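Local coordinates for Rubredoxin\:oxygen oxidoreductase (Desulfovibrio gigas, PDB 1E5D), which reduces one oxygen molecule to two water molecules in a four-electron reaction, using flavin mononucleotide and a diiron centre, at residues F10-A15 with N36-E41; H264-M269 with G340-F345; Q296-I301 with L326-G331. One frame throughout, in Å; residues are numbered along the deposited sequence.

Contact 1 of 3, residues F10-A15 with N36-E41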
loop_
_atom_site.group_PDB
_atom_site.type_symbol
_atom_site.label_atom_id
_atom_site.label_comp_id
_atom_site.label_asym_id
_atom_site.label_seq_id
_atom_site.Cartn_x
_atom_site.Cartn_y
_atom_site.Cartn_z
ATOM N N PHE A 10 -27.654 29.893 -18.344
ATOM C CA PHE A 10 -26.762 28.798 -17.996
ATOM C C PHE A 10 -26.350 28.898 -16.529
ATOM O O PHE A 10 -25.724 29.866 -16.089
ATOM C CB PHE A 10 -25.501 28.785 -18.842
ATOM C CG PHE A 10 -25.608 28.310 -20.273
ATOM C CD1 PHE A 10 -26.239 29.088 -21.230
ATOM C CD2 PHE A 10 -25.074 27.092 -20.654
ATOM C CE1 PHE A 10 -26.333 28.657 -22.538
ATOM C CE2 PHE A 10 -25.158 26.655 -21.962
ATOM C CZ PHE A 10 -25.786 27.441 -22.909
ATOM N N HIS A 11 -26.695 27.887 -15.726
ATOM C CA HIS A 11 -26.259 27.984 -14.334
ATOM C C HIS A 11 -25.527 26.726 -13.877
ATOM O O HIS A 11 -25.865 25.603 -14.241
ATOM C CB HIS A 11 -27.439 28.235 -13.396
ATOM C CG HIS A 11 -28.339 29.340 -13.856
ATOM N ND1 HIS A 11 -28.373 30.573 -13.240
ATOM C CD2 HIS A 11 -29.230 29.389 -14.874
ATOM C CE1 HIS A 11 -29.252 31.338 -13.860
ATOM N NE2 HIS A 11 -29.783 30.641 -14.848
ATOM N N LEU A 12 -24.526 26.992 -13.058
ATOM C CA LEU A 12 -23.741 25.996 -12.348
ATOM C C LEU A 12 -24.476 25.596 -11.075
ATOM O O LEU A 12 -24.696 26.427 -10.188
ATOM C CB LEU A 12 -22.366 26.573 -12.049
ATOM C CG LEU A 12 -21.342 25.815 -11.214
ATOM C CD1 LEU A 12 -21.517 26.137 -9.737
ATOM C CD2 LEU A 12 -21.414 24.314 -11.442
ATOM N N VAL A 13 -24.859 24.326 -10.961
ATOM C CA VAL A 13 -25.450 23.871 -9.701
ATOM C C VAL A 13 -24.673 22.663 -9.188
ATOM O O VAL A 13 -23.929 22.026 -9.938
ATOM C CB VAL A 13 -26.935 23.499 -9.841
ATOM C CG1 VAL A 13 -27.787 24.747 -10.007
ATOM C CG2 VAL A 13 -27.149 22.561 -11.020
ATOM N N GLY A 14 -24.840 22.336 -7.910
ATOM C CA GLY A 14 -24.237 21.144 -7.340
ATOM C C GLY A 14 -23.721 21.328 -5.932
ATOM O O GLY A 14 -24.351 21.967 -5.093
ATOM N N ALA A 15 -22.538 20.769 -5.651
ATOM C CA ALA A 15 -22.019 20.842 -4.296
ATOM C C ALA A 15 -20.504 20.943 -4.262
ATOM O O ALA A 15 -19.794 20.263 -4.999
ATOM C CB ALA A 15 -22.468 19.616 -3.512
ATOM N N ASN A 36 -20.180 19.281 -10.119
ATOM C CA ASN A 36 -20.727 20.285 -11.008
ATOM C C ASN A 36 -21.777 19.699 -11.940
ATOM O O ASN A 36 -21.552 18.722 -12.638
ATOM C CB ASN A 36 -19.617 20.933 -11.844
ATOM C CG ASN A 36 -18.569 21.614 -10.982
ATOM O OD1 ASN A 36 -18.824 21.951 -9.831
ATOM N ND2 ASN A 36 -17.382 21.821 -11.544
ATOM N N ALA A 37 -22.935 20.336 -11.930
ATOM C CA ALA A 37 -24.011 20.066 -12.870
ATOM C C ALA A 37 -24.390 21.409 -13.489
ATOM O O ALA A 37 -24.147 22.462 -12.887
ATOM C CB ALA A 37 -25.189 19.386 -12.211
ATOM N N TYR A 38 -24.951 21.362 -14.693
ATOM C CA TYR A 38 -25.284 22.619 -15.363
ATOM C C TYR A 38 -26.733 22.612 -15.826
ATOM O O TYR A 38 -27.175 21.749 -16.582
ATOM C CB TYR A 38 -24.307 22.875 -16.519
ATOM C CG TYR A 38 -22.887 22.946 -15.984
ATOM C CD1 TYR A 38 -22.142 21.779 -15.870
ATOM C CD2 TYR A 38 -22.307 24.140 -15.587
ATOM C CE1 TYR A 38 -20.852 21.812 -15.380
ATOM C CE2 TYR A 38 -21.009 24.179 -15.095
ATOM C CZ TYR A 38 -20.292 23.010 -14.995
ATOM O OH TYR A 38 -19.004 23.004 -14.516
ATOM N N LEU A 39 -27.445 23.610 -15.324
ATOM C CA LEU A 39 -28.825 23.897 -15.661
ATOM C C LEU A 39 -28.900 24.877 -16.830
ATOM O O LEU A 39 -28.403 26.002 -16.727
ATOM C CB LEU A 39 -29.535 24.485 -14.441
ATOM C CG LEU A 39 -31.029 24.745 -14.614
ATOM C CD1 LEU A 39 -31.757 23.428 -14.838
ATOM C CD2 LEU A 39 -31.592 25.497 -13.419
ATOM N N VAL A 40 -29.503 24.454 -17.931
ATOM C CA VAL A 40 -29.674 25.325 -19.088
ATOM C C VAL A 40 -31.147 25.649 -19.331
ATOM O O VAL A 40 -31.959 24.778 -19.653
ATOM C CB VAL A 40 -29.077 24.701 -20.363
ATOM C CG1 VAL A 40 -29.281 25.640 -21.542
ATOM C CG2 VAL A 40 -27.607 24.382 -20.159
ATOM N N GLU A 41 -31.481 26.929 -19.164
ATOM C CA GLU A 41 -32.840 27.398 -19.389
ATOM C C GLU A 41 -33.135 27.627 -20.869
ATOM O O GLU A 41 -32.564 28.552 -21.446
ATOM C CB GLU A 41 -33.074 28.701 -18.627
ATOM C CG GLU A 41 -33.358 28.457 -17.148
ATOM C CD GLU A 41 -33.626 29.750 -16.406
ATOM O OE1 GLU A 41 -32.784 30.672 -16.480
ATOM O OE2 GLU A 41 -34.686 29.835 -15.750
#
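With CG of Phe10 beside its backbone N (chi1 -75°) and CG1 of Val40 anti to its own backbone N, the two side chains lie next to each other and point the same way. Val40 CG1 sits over the centre of one face of the Phe10 ring, 4.2 Å from its centroid, in a CH-pi contact, while Val40 CG2 reaches Phe10 CD2 at 3.7 Å. Leu12 CD2 comes to 3.7 Å from Tyr38 CE2, the two side chains crossing obliquely, and also lies by Asn36 CB. Between the strands the backbone pairs antiparallel: His11 with Leu39 and Val13 with Ala37 form two hydrogen-bonded pairs, each closed by two N-H···O bonds. On the same face as His11, Val13 CG2 meets Ala37 CB at 3.9 Å. Near the end of strand 36-40, His11 NE2 gives a weak bond of 3.4 Å to Glu41 OE1. The polar ends of Tyr38 and Asn36 turn elsewhere: Tyr38 OH and Asn36 ND2 both bond Pro224 O, Asn36 ND2 also bonds Gly227 O, and Asn36 OD1 bonds Thr34 OG1. The Asn36 side chain lies about 5 Å from that of His226, an iron ligand. Phe10 and Tyr38 face strand 160-164 of the second sheet, whereas Val13 and Ala37 rest on helix 56-64. A sheet covered by a second sheet on one side and by helices on the other is the αβ/βα sandwich of the metallo-beta-lactamase fold.

Contact 2 of 3, residues H264-M269 with G340-F345. With FMN (flavin mononucleotide), chain C.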
loop_
_atom_site.group_PDB
_atom_site.type_symbol
_atom_site.label_atom_id
_atom_site.label_comp_id
_atom_site.label_asym_id
_atom_site.label_seq_id
_atom_site.Cartn_x
_atom_site.Cartn_y
_atom_site.Cartn_z
ATOM N N HIS A 264 17.011 1.597 6.816
ATOM C CA HIS A 264 17.601 2.798 6.260
ATOM C C HIS A 264 18.745 2.603 5.298
ATOM O O HIS A 264 19.278 3.628 4.850
ATOM C CB HIS A 264 18.100 3.699 7.428
ATOM C CG HIS A 264 16.887 4.029 8.250
ATOM N ND1 HIS A 264 15.880 4.828 7.756
ATOM C CD2 HIS A 264 16.512 3.626 9.481
ATOM C CE1 HIS A 264 14.937 4.930 8.670
ATOM N NE2 HIS A 264 15.297 4.216 9.723
ATOM N N SER A 265 19.149 1.383 4.956
ATOM C CA SER A 265 20.270 1.353 4.001
ATOM C C SER A 265 19.753 1.731 2.623
ATOM O O SER A 265 20.399 2.458 1.862
ATOM C CB SER A 265 20.959 -0.005 3.977
ATOM O OG SER A 265 21.587 -0.304 5.209
ATOM N N THR A 266 18.556 1.246 2.274
ATOM C CA THR A 266 18.015 1.664 0.976
ATOM C C THR A 266 17.770 3.165 0.995
ATOM O O THR A 266 17.812 3.854 -0.026
ATOM C CB THR A 266 16.731 0.903 0.625
ATOM O OG1 THR A 266 17.020 -0.502 0.617
ATOM C CG2 THR A 266 16.251 1.262 -0.772
ATOM N N GLU A 267 17.519 3.718 2.185
ATOM C CA GLU A 267 17.291 5.162 2.241
ATOM C C GLU A 267 18.560 5.956 1.932
ATOM O O GLU A 267 18.531 6.921 1.163
ATOM C CB GLU A 267 16.728 5.575 3.602
ATOM C CG GLU A 267 16.209 7.006 3.584
ATOM C CD GLU A 267 16.120 7.630 4.961
ATOM O OE1 GLU A 267 15.874 6.887 5.932
ATOM O OE2 GLU A 267 16.287 8.866 5.051
ATOM N N LYS A 268 19.677 5.550 2.516
ATOM C CA LYS A 268 20.988 6.147 2.288
ATOM C C LYS A 268 21.383 6.116 0.815
ATOM O O LYS A 268 21.831 7.105 0.238
ATOM C CB LYS A 268 22.048 5.429 3.133
ATOM C CG LYS A 268 21.911 5.741 4.614
ATOM C CD LYS A 268 22.859 4.917 5.462
ATOM C CE LYS A 268 22.307 4.707 6.865
ATOM N NZ LYS A 268 23.403 4.546 7.863
ATOM N N MET A 269 21.207 4.950 0.198
ATOM C CA MET A 269 21.393 4.838 -1.243
ATOM C C MET A 269 20.535 5.886 -1.940
ATOM O O MET A 269 21.008 6.627 -2.799
ATOM C CB MET A 269 21.056 3.410 -1.678
ATOM C CG MET A 269 21.889 2.359 -0.947
ATOM S SD MET A 269 21.380 0.672 -1.327
ATOM C CE MET A 269 21.862 0.546 -3.042
ATOM N N GLY A 340 15.270 3.162 -13.411
ATOM C CA GLY A 340 16.380 2.899 -12.532
ATOM C C GLY A 340 15.918 2.079 -11.339
ATOM O O GLY A 340 14.750 2.136 -10.954
ATOM N N ALA A 341 16.824 1.309 -10.745
ATOM C CA ALA A 341 16.467 0.510 -9.581
ATOM C C ALA A 341 17.660 0.319 -8.650
ATOM O O ALA A 341 18.828 0.361 -9.020
ATOM C CB ALA A 341 15.913 -0.837 -9.996
ATOM N N PHE A 342 17.361 0.106 -7.366
ATOM C CA PHE A 342 18.454 -0.072 -6.416
ATOM C C PHE A 342 17.901 -0.672 -5.136
ATOM O O PHE A 342 16.691 -0.747 -4.936
ATOM C CB PHE A 342 19.151 1.259 -6.151
ATOM C CG PHE A 342 18.267 2.289 -5.469
ATOM C CD1 PHE A 342 17.345 3.013 -6.209
ATOM C CD2 PHE A 342 18.362 2.523 -4.104
ATOM C CE1 PHE A 342 16.530 3.959 -5.611
ATOM C CE2 PHE A 342 17.555 3.470 -3.500
ATOM C CZ PHE A 342 16.638 4.193 -4.251
ATOM N N GLY A 343 18.783 -1.113 -4.244
ATOM C CA GLY A 343 18.270 -1.698 -3.016
ATOM C C GLY A 343 19.346 -2.432 -2.242
ATOM O O GLY A 343 20.436 -2.669 -2.749
ATOM N N SER A 344 18.995 -2.761 -1.008
ATOM C CA SER A 344 19.844 -3.523 -0.109
ATOM C C SER A 344 19.181 -4.870 0.129
ATOM O O SER A 344 17.953 -4.973 0.058
ATOM C CB SER A 344 20.060 -2.755 1.188
ATOM O OG SER A 344 21.070 -3.341 1.974
ATOM N N PHE A 345 19.957 -5.903 0.382
ATOM C CA PHE A 345 19.455 -7.260 0.547
ATOM C C PHE A 345 20.347 -7.969 1.560
ATOM O O PHE A 345 21.444 -7.461 1.824
ATOM C CB PHE A 345 19.432 -8.041 -0.774
ATOM C CG PHE A 345 20.840 -8.364 -1.255
ATOM C CD1 PHE A 345 21.610 -7.375 -1.842
ATOM C CD2 PHE A 345 21.366 -9.636 -1.095
ATOM C CE1 PHE A 345 22.903 -7.654 -2.246
ATOM C CE2 PHE A 345 22.660 -9.920 -1.497
ATOM C CZ PHE A 345 23.429 -8.924 -2.068
HETATM N N1 FMN C . 17.118 -10.127 2.666
HETATM C C2 FMN C . 17.132 -11.046 1.711
HETATM O O2 FMN C . 18.114 -11.293 1.065
HETATM N N3 FMN C . 15.971 -11.796 1.382
HETATM C C4 FMN C . 14.916 -11.871 2.274
HETATM O O4 FMN C . 13.934 -12.503 1.932
HETATM C C4A FMN C . 14.915 -10.898 3.356
HETATM N N5 FMN C . 13.780 -10.642 4.046
HETATM C C5A FMN C . 13.936 -9.966 5.232
HETATM C C6 FMN C . 12.784 -9.796 6.044
HETATM C C7 FMN C . 12.786 -8.925 7.107
HETATM C C7M FMN C . 11.483 -8.545 7.758
HETATM C C8 FMN C . 13.968 -8.133 7.386
HETATM C C8M FMN C . 14.063 -7.346 8.673
HETATM C C9 FMN C . 15.160 -8.446 6.716
HETATM C C9A FMN C . 15.087 -9.187 5.534
HETATM N N10 FMN C . 16.146 -9.236 4.576
HETATM C C10 FMN C . 16.113 -10.099 3.567
HETATM C "C1'" FMN C . 17.377 -8.476 4.897
HETATM C "C2'" FMN C . 17.244 -6.996 4.456
HETATM O "O2'" FMN C . 17.045 -6.920 3.049
HETATM C "C3'" FMN C . 18.563 -6.343 4.838
HETATM O "O3'" FMN C . 18.494 -6.098 6.240
HETATM C "C4'" FMN C . 18.752 -5.008 4.111
HETATM O "O4'" FMN C . 19.991 -4.404 4.518
HETATM C "C5'" FMN C . 17.571 -4.132 4.468
HETATM O "O5'" FMN C . 17.737 -2.740 3.760
HETATM P P FMN C . 17.106 -1.481 4.343
HETATM O O1P FMN C . 17.004 -0.487 3.184
HETATM O O2P FMN C . 15.914 -1.746 5.013
HETATM O O3P FMN C . 18.001 -0.916 5.349
#
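The Phe342 ring meets helix 265-269 at its rim: Thr266 O lies in the ring plane, 3.5 Å from Phe342 CE2, and the methyl Thr266 CG2 is close to the same carbon at 3.7 Å. Met269 CB comes in obliquely on Phe342 CD2, and the other contacts of this ring include Ile257, Ala270 and Leu273. The Phe345 ring, on a side chain directed away from the helix, has the flavin O2 near its plane, at its edge. Met269 bends at chi3 (68°), so that CE lies 3.5 Å from Gly343 O. Thr266 OG1 donates to phosphate O1P at 2.6 Å and also receives a bond of 3.4 Å from Ser344 N, a weak link between the strand and the first turn of the helix. Ser265 N binds O3P at 2.6 Å. Ser344 OG accepts a bond from the ribityl O4' at 3.0 Å and is bonded to the backbone oxygens of Asn375 and Val373. The helix dipole probably favours the phosphate charge at this N-terminus. A phosphate cradled by the loop and helix start after the first strand, with the ribityl chain at the C-terminal end of the sheet, is the FMN site of the flavodoxin fold.

Contact 3 of 3, residues Q296-I301 with L326-G331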
loop_
_atom_site.group_PDB
_atom_site.type_symbol
_atom_site.label_atom_id
_atom_site.label_comp_id
_atom_site.label_asym_id
_atom_site.label_seq_id
_atom_site.Cartn_x
_atom_site.Cartn_y
_atom_site.Cartn_z
ATOM N N GLN A 296 0.422 10.922 -5.246
ATOM C CA GLN A 296 1.396 12.000 -5.179
ATOM C C GLN A 296 2.637 11.689 -6.011
ATOM O O GLN A 296 3.138 12.504 -6.771
ATOM C CB GLN A 296 1.895 12.245 -3.753
ATOM C CG GLN A 296 1.436 13.538 -3.102
ATOM C CD GLN A 296 0.688 13.228 -1.814
ATOM O OE1 GLN A 296 1.200 13.400 -0.710
ATOM N NE2 GLN A 296 -0.541 12.745 -1.979
ATOM N N ILE A 297 3.129 10.466 -5.811
ATOM C CA ILE A 297 4.320 10.084 -6.567
ATOM C C ILE A 297 4.001 10.171 -8.053
ATOM O O ILE A 297 4.796 10.630 -8.868
ATOM C CB ILE A 297 4.789 8.683 -6.154
ATOM C CG1 ILE A 297 5.366 8.665 -4.736
ATOM C CG2 ILE A 297 5.773 8.120 -7.167
ATOM C CD1 ILE A 297 5.229 7.353 -4.006
ATOM N N MET A 298 2.791 9.732 -8.393
ATOM C CA MET A 298 2.389 9.747 -9.798
ATOM C C MET A 298 2.406 11.166 -10.346
ATOM O O MET A 298 2.862 11.425 -11.452
ATOM C CB MET A 298 1.001 9.130 -9.969
ATOM C CG MET A 298 0.501 9.117 -11.405
ATOM S SD MET A 298 1.555 8.092 -12.463
ATOM C CE MET A 298 1.247 8.861 -14.055
ATOM N N SER A 299 1.895 12.101 -9.549
ATOM C CA SER A 299 1.814 13.469 -10.056
ATOM C C SER A 299 3.210 13.982 -10.367
ATOM O O SER A 299 3.413 14.690 -11.350
ATOM C CB SER A 299 1.122 14.402 -9.061
ATOM O OG SER A 299 -0.196 13.944 -8.788
ATOM N N GLU A 300 4.156 13.608 -9.503
ATOM C CA GLU A 300 5.524 14.068 -9.714
ATOM C C GLU A 300 6.096 13.374 -10.939
ATOM O O GLU A 300 6.907 13.920 -11.673
ATOM C CB GLU A 300 6.386 13.797 -8.483
ATOM C CG GLU A 300 5.975 14.574 -7.242
ATOM C CD GLU A 300 5.934 16.075 -7.454
ATOM O OE1 GLU A 300 6.584 16.569 -8.405
ATOM O OE2 GLU A 300 5.257 16.770 -6.665
ATOM N N ILE A 301 5.645 12.137 -11.146
ATOM C CA ILE A 301 6.229 11.339 -12.219
ATOM C C ILE A 301 5.716 11.804 -13.577
ATOM O O ILE A 301 6.388 11.619 -14.589
ATOM C CB ILE A 301 5.941 9.842 -12.026
ATOM C CG1 ILE A 301 6.831 9.163 -10.979
ATOM C CG2 ILE A 301 6.039 9.091 -13.347
ATOM C CD1 ILE A 301 6.289 7.808 -10.575
ATOM N N LEU A 326 3.978 0.779 -7.448
ATOM C CA LEU A 326 4.298 0.381 -8.821
ATOM C C LEU A 326 3.039 -0.119 -9.516
ATOM O O LEU A 326 2.808 0.205 -10.684
ATOM C CB LEU A 326 5.400 -0.673 -8.841
ATOM C CG LEU A 326 6.800 -0.112 -8.565
ATOM C CD1 LEU A 326 7.759 -1.239 -8.230
ATOM C CD2 LEU A 326 7.271 0.696 -9.759
ATOM N N GLN A 327 2.219 -0.883 -8.803
ATOM C CA GLN A 327 0.958 -1.336 -9.386
ATOM C C GLN A 327 0.150 -0.131 -9.872
ATOM O O GLN A 327 -0.315 -0.089 -11.002
ATOM C CB GLN A 327 0.100 -2.144 -8.413
ATOM C CG GLN A 327 -1.166 -2.721 -9.051
ATOM C CD GLN A 327 -0.807 -3.614 -10.232
ATOM O OE1 GLN A 327 -0.198 -4.667 -10.032
ATOM N NE2 GLN A 327 -1.164 -3.191 -11.444
ATOM N N TYR A 328 0.005 0.850 -8.985
ATOM C CA TYR A 328 -0.751 2.050 -9.326
ATOM C C TYR A 328 -0.170 2.674 -10.588
ATOM O O TYR A 328 -0.878 2.994 -11.530
ATOM C CB TYR A 328 -0.696 3.059 -8.192
ATOM C CG TYR A 328 -1.541 4.290 -8.389
ATOM C CD1 TYR A 328 -2.921 4.208 -8.277
ATOM C CD2 TYR A 328 -0.983 5.532 -8.670
ATOM C CE1 TYR A 328 -3.718 5.319 -8.446
ATOM C CE2 TYR A 328 -1.783 6.653 -8.842
ATOM C CZ TYR A 328 -3.151 6.543 -8.731
ATOM O OH TYR A 328 -3.964 7.638 -8.897
ATOM N N ILE A 329 1.153 2.819 -10.563
ATOM C CA ILE A 329 1.821 3.532 -11.648
ATOM C C ILE A 329 1.718 2.780 -12.967
ATOM O O ILE A 329 1.425 3.369 -14.007
ATOM C CB ILE A 329 3.292 3.797 -11.305
ATOM C CG1 ILE A 329 3.467 4.706 -10.082
ATOM C CG2 ILE A 329 4.017 4.360 -12.508
ATOM C CD1 ILE A 329 4.935 4.913 -9.761
ATOM N N LYS A 330 1.942 1.470 -12.913
ATOM C CA LYS A 330 1.883 0.676 -14.134
ATOM C C LYS A 330 0.545 0.851 -14.850
ATOM O O LYS A 330 0.493 0.934 -16.077
ATOM C CB LYS A 330 2.136 -0.793 -13.806
ATOM C CG LYS A 330 1.853 -1.748 -14.955
ATOM C CD LYS A 330 2.262 -3.156 -14.544
ATOM C CE LYS A 330 1.921 -4.179 -15.621
ATOM N NZ LYS A 330 3.118 -4.460 -16.467
ATOM N N GLY A 331 -0.539 0.913 -14.081
ATOM C CA GLY A 331 -1.864 1.052 -14.652
ATOM C C GLY A 331 -2.030 2.389 -15.349
ATOM O O GLY A 331 -2.799 2.529 -16.298
#
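Ile329 reaches across to helix 296-301 with both branches that leave its CB. The short branch, CG2, looks toward the sulfur of Met298, with 4.5 Å between Ile329 CG2 and Met298 SD. On the longer branch, CG1 lies beside the backbone N (chi1 -63°) and comes to 4.2 Å from Ile301 CD1. From there chi2 of 179° stretches the chain fully, carrying the terminal CD1 to Ile301 CD1, whose side chain it crosses at about a right angle; the modelled 3.3 Å separation is short for two methyls, and its exact value is doubtful. The same Ile329 CD1 also touches Ile297 CG2 at 4.2 Å. The two helices, whose segment axes pass 10.3 Å apart at -44°, are neighbours on one side of the parallel sheet of the flavodoxin fold, joined through strand 306-310 between them, and both Ile297 and Ile329 rest on Phe258 of strand 254-259. Next to Ile329, Tyr328 offers its ring edge to the other helix: Met298 CB lies in the ring plane, 3.9 Å from Tyr328 CE2. At the tip of the ring, Tyr328 OH hydrogen-bonds Asn196 OD1 on helix 183-198, and the Tyr328 side chain also packs on Pro320 of the second subunit.

Contact 1 comes first along the chain, in the lactamase-like part that holds the diiron centre; contacts 2 and 3 follow in the flavodoxin part. Contact 3 is nested within the loop closed by contact 2, and helix 320-331 leads to strand 338-345. The centres of contacts 2 and 3 are about 19 Å apart, their nearest atoms about 8 Å. Contacts 1 and 2 lie on opposite sides of the chain's centre, with centres about 51 Å apart; those of contacts 1 and 3 are about 33 Å apart. Within one chain the flavin site at contact 2 is remote from the iron-binding part, consistent with the family's head-to-tail dimer, which brings FMN of one subunit to the other's diiron centre.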